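Chlorite Dismutase (Nitrobacter winogradskyi, PDB 3QPI) is a heme b enzyme that splits chlorite into chloride and molecular oxygen. Local coordinates at residues Ile16-Pro21 / Asp176-Arg181. Residues are numbered along the deposited sequence; the frame is centred on the assembly and turned at random.
Sequences ILSVAP and DIRLAR
The short segments of strands 14-23 and 171-181 run antiparallel, their axes 4.4 Å apart at closest approach, and a classic beta bulge interrupts their ladder within the antiparallel sheet of this dimeric alpha+beta barrel family. At the bulge L17 and S18 both face R178, whose carbonyl O takes two weak bonds: L17 N lies 2.8 Å from R178 O but is bent to 127°, whereas S18 N approaches more squarely from farther off. Regular pairing then resumes, R178 N donating to S18 O at 2.8 Å and 169°, followed by a reciprocal pair of bonds between A20 and D176. The extra residue changes which face the side chains occupy. I16, V19, I177 and L179 share one face, where I16 and L179 run alongside each other and I16 CG1 presses to within 3.4 Å of L179 CD1, closer than two such carbons normally sit. L17 turns across the strand instead, both its methyls resting against A180 CB. On the face of S18, A20, D176 and R178, the arginine chain bends at chi2 (-63°), and NH1 and NH2 both reach D176 OD1, each by a weak, bent hydrogen bond, as part of a salt bridge; R163 pairs with OD2 of the same carboxylate, and E156 with R178 NE. An alanine in place of R178 would probably leave D176 less firmly oriented and E156 without this ion pair. R178 NH1 also donates to I177 O at 3.1 Å, with that oxygen almost in the guanidinium plane while the nitrogen sits well above the carbonyl plane.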
ATOM      1  N   ILE A  16       4.588 -13.250   8.927  1.00 19.44           N
ATOM      2  CA  ILE A  16       4.700 -13.077   7.486  1.00 28.13           C
ATOM      3  C   ILE A  16       4.453 -14.407   6.768  1.00 26.52           C
ATOM      4  O   ILE A  16       5.249 -15.359   6.886  1.00 24.12           O
ATOM      5  CB  ILE A  16       6.090 -12.522   7.070  1.00 27.41           C
ATOM      6  CG1 ILE A  16       6.277 -11.100   7.606  1.00 25.22           C
ATOM      7  CG2 ILE A  16       6.231 -12.515   5.531  1.00 25.20           C
ATOM      8  CD1 ILE A  16       7.729 -10.655   7.617  1.00 23.04           C
ATOM      9  N   LEU A  17       3.335 -14.443   6.047  1.00 23.92           N
ATOM     10  CA  LEU A  17       2.949 -15.566   5.170  1.00 25.31           C
ATOM     11  C   LEU A  17       3.954 -15.706   4.046  1.00 23.90           C
ATOM     12  O   LEU A  17       4.555 -16.759   3.867  1.00 24.25           O
ATOM     13  CB  LEU A  17       1.538 -15.316   4.596  1.00 23.90           C
ATOM     14  CG  LEU A  17       0.500 -15.290   5.719  1.00 22.25           C
ATOM     15  CD1 LEU A  17      -0.928 -14.895   5.276  1.00 20.94           C
ATOM     16  CD2 LEU A  17       0.515 -16.654   6.427  1.00 24.67           C
ATOM     17  N   SER A  18       4.187 -14.614   3.328  1.00 24.65           N
ATOM     18  CA  SER A  18       5.048 -14.661   2.150  1.00 28.11           C
ATOM     19  C   SER A  18       5.616 -13.300   1.775  1.00 25.88           C
ATOM     20  O   SER A  18       4.979 -12.249   1.980  1.00 26.91           O
ATOM     21  CB  SER A  18       4.260 -15.195   0.945  1.00 22.59           C
ATOM     22  OG  SER A  18       3.050 -14.468   0.822  1.00 25.89           O
ATOM     23  N   VAL A  19       6.806 -13.351   1.195  1.00 31.98           N
ATOM     24  CA  VAL A  19       7.409 -12.219   0.511  1.00 34.69           C
ATOM     25  C   VAL A  19       7.780 -12.645  -0.905  1.00 34.45           C
ATOM     26  O   VAL A  19       8.586 -13.565  -1.085  1.00 32.82           O
ATOM     27  CB  VAL A  19       8.693 -11.762   1.207  1.00 34.84           C
ATOM     28  CG1 VAL A  19       9.316 -10.578   0.450  1.00 32.58           C
ATOM     29  CG2 VAL A  19       8.417 -11.414   2.678  1.00 34.77           C
ATOM     30  N   ALA A  20       7.210 -11.959  -1.895  1.00 31.67           N
ATOM     31  CA  ALA A  20       7.432 -12.279  -3.305  1.00 34.53           C
ATOM     32  C   ALA A  20       7.785 -11.038  -4.136  1.00 35.19           C
ATOM     33  O   ALA A  20       7.180  -9.967  -3.963  1.00 32.39           O
ATOM     34  CB  ALA A  20       6.177 -12.940  -3.892  1.00 31.78           C
ATOM     35  N   PRO A  21       8.730 -11.196  -5.078  1.00 32.35           N
ATOM     36  CA  PRO A  21       9.134 -10.115  -5.982  1.00 35.09           C
ATOM     37  C   PRO A  21       7.968  -9.645  -6.828  1.00 36.80           C
ATOM     38  O   PRO A  21       7.077 -10.452  -7.109  1.00 36.02           O
ATOM     39  CB  PRO A  21      10.185 -10.776  -6.875  1.00 37.08           C
ATOM     40  CG  PRO A  21      10.645 -11.974  -6.118  1.00 36.89           C
ATOM     41  CD  PRO A  21       9.435 -12.451  -5.383  1.00 35.36           C
ATOM     42  N   ASP A 176       5.771  -7.754  -2.889  1.00 30.12           N
ATOM     43  CA  ASP A 176       4.551  -8.296  -2.331  1.00 32.34           C
ATOM     44  C   ASP A 176       4.820  -8.979  -0.969  1.00 33.87           C
ATOM     45  O   ASP A 176       5.432 -10.053  -0.905  1.00 33.00           O
ATOM     46  CB  ASP A 176       3.938  -9.296  -3.324  1.00 32.00           C
ATOM     47  CG  ASP A 176       2.771  -8.709  -4.099  1.00 32.63           C
ATOM     48  OD1 ASP A 176       2.223  -7.670  -3.679  1.00 31.34           O
ATOM     49  OD2 ASP A 176       2.396  -9.288  -5.136  1.00 35.13           O
ATOM     50  N   ILE A 177       4.389  -8.340   0.118  1.00 28.53           N
ATOM     51  CA  ILE A 177       4.437  -8.965   1.443  1.00 26.85           C
ATOM     52  C   ILE A 177       3.024  -9.299   1.921  1.00 27.60           C
ATOM     53  O   ILE A 177       2.137  -8.441   1.884  1.00 25.62           O
ATOM     54  CB  ILE A 177       5.141  -8.043   2.457  1.00 28.39           C
ATOM     55  CG1 ILE A 177       6.527  -7.652   1.930  1.00 25.75           C
ATOM     56  CG2 ILE A 177       5.273  -8.741   3.818  1.00 29.50           C
ATOM     57  CD1 ILE A 177       7.182  -6.573   2.699  1.00 28.08           C
ATOM     58  N   ARG A 178       2.801 -10.544   2.346  1.00 25.42           N
ATOM     59  CA  ARG A 178       1.490 -10.918   2.879  1.00 29.00           C
ATOM     60  C   ARG A 178       1.588 -11.384   4.327  1.00 29.29           C
ATOM     61  O   ARG A 178       2.529 -12.083   4.696  1.00 28.25           O
ATOM     62  CB  ARG A 178       0.825 -12.016   2.026  1.00 27.18           C
ATOM     63  CG  ARG A 178       0.560 -11.600   0.578  1.00 28.45           C
ATOM     64  CD  ARG A 178      -0.437 -10.435   0.479  1.00 26.77           C
ATOM     65  NE  ARG A 178      -0.692 -10.068  -0.911  1.00 26.90           N
ATOM     66  CZ  ARG A 178      -0.011  -9.145  -1.598  1.00 27.31           C
ATOM     67  NH1 ARG A 178       0.990  -8.460  -1.034  1.00 25.35           N
ATOM     68  NH2 ARG A 178      -0.327  -8.916  -2.872  1.00 29.75           N
ATOM     69  N   LEU A 179       0.582 -11.039   5.129  1.00 28.45           N
ATOM     70  CA  LEU A 179       0.619 -11.286   6.574  1.00 26.41           C
ATOM     71  C   LEU A 179      -0.625 -11.978   7.105  1.00 30.48           C
ATOM     72  O   LEU A 179      -1.711 -11.850   6.533  1.00 27.28           O
ATOM     73  CB  LEU A 179       0.726  -9.967   7.350  1.00 26.57           C
ATOM     74  CG  LEU A 179       1.848  -8.962   7.101  1.00 27.86           C
ATOM     75  CD1 LEU A 179       3.221  -9.614   7.251  1.00 29.91           C
ATOM     76  CD2 LEU A 179       1.664  -8.260   5.694  1.00 26.95           C
ATOM     77  N   ALA A 180      -0.447 -12.644   8.250  1.00 34.22           N
ATOM     78  CA  ALA A 180      -1.536 -13.201   9.045  1.00 32.75           C
ATOM     79  C   ALA A 180      -1.379 -12.716  10.484  1.00 33.23           C
ATOM     80  O   ALA A 180      -0.266 -12.697  11.027  1.00 32.31           O
ATOM     81  CB  ALA A 180      -1.507 -14.727   9.000  1.00 30.55           C
ATOM     82  N   ARG A 181      -2.483 -12.312  11.100  1.00 32.72           N
ATOM     83  CA  ARG A 181      -2.425 -11.762  12.441  1.00 39.27           C
ATOM     84  C   ARG A 181      -1.890 -12.813  13.428  1.00 40.29           C
ATOM     85  O   ARG A 181      -2.368 -13.957  13.475  1.00 35.34           O
ATOM     86  CB  ARG A 181      -3.790 -11.240  12.883  1.00 40.66           C
ATOM     87  CG  ARG A 181      -3.728 -10.385  14.155  1.00 45.25           C
ATOM     88  CD  ARG A 181      -4.776  -9.261  14.131  1.00 43.15           C
ATOM     89  NE  ARG A 181      -6.016  -9.693  14.782  1.00 44.64           N
ATOM     90  CZ  ARG A 181      -7.240  -9.305  14.422  1.00 45.89           C
ATOM     91  NH1 ARG A 181      -7.422  -8.478  13.400  1.00 42.87           N
ATOM     92  NH2 ARG A 181      -8.292  -9.756  15.090  1.00 50.35           N
TER
HETATM   93  O   HOH W   1       4.009 -12.249  -1.008  1.00 29.42           O
HETATM   94  O   HOH W   2       4.175 -11.038  -6.330  1.00 45.82           O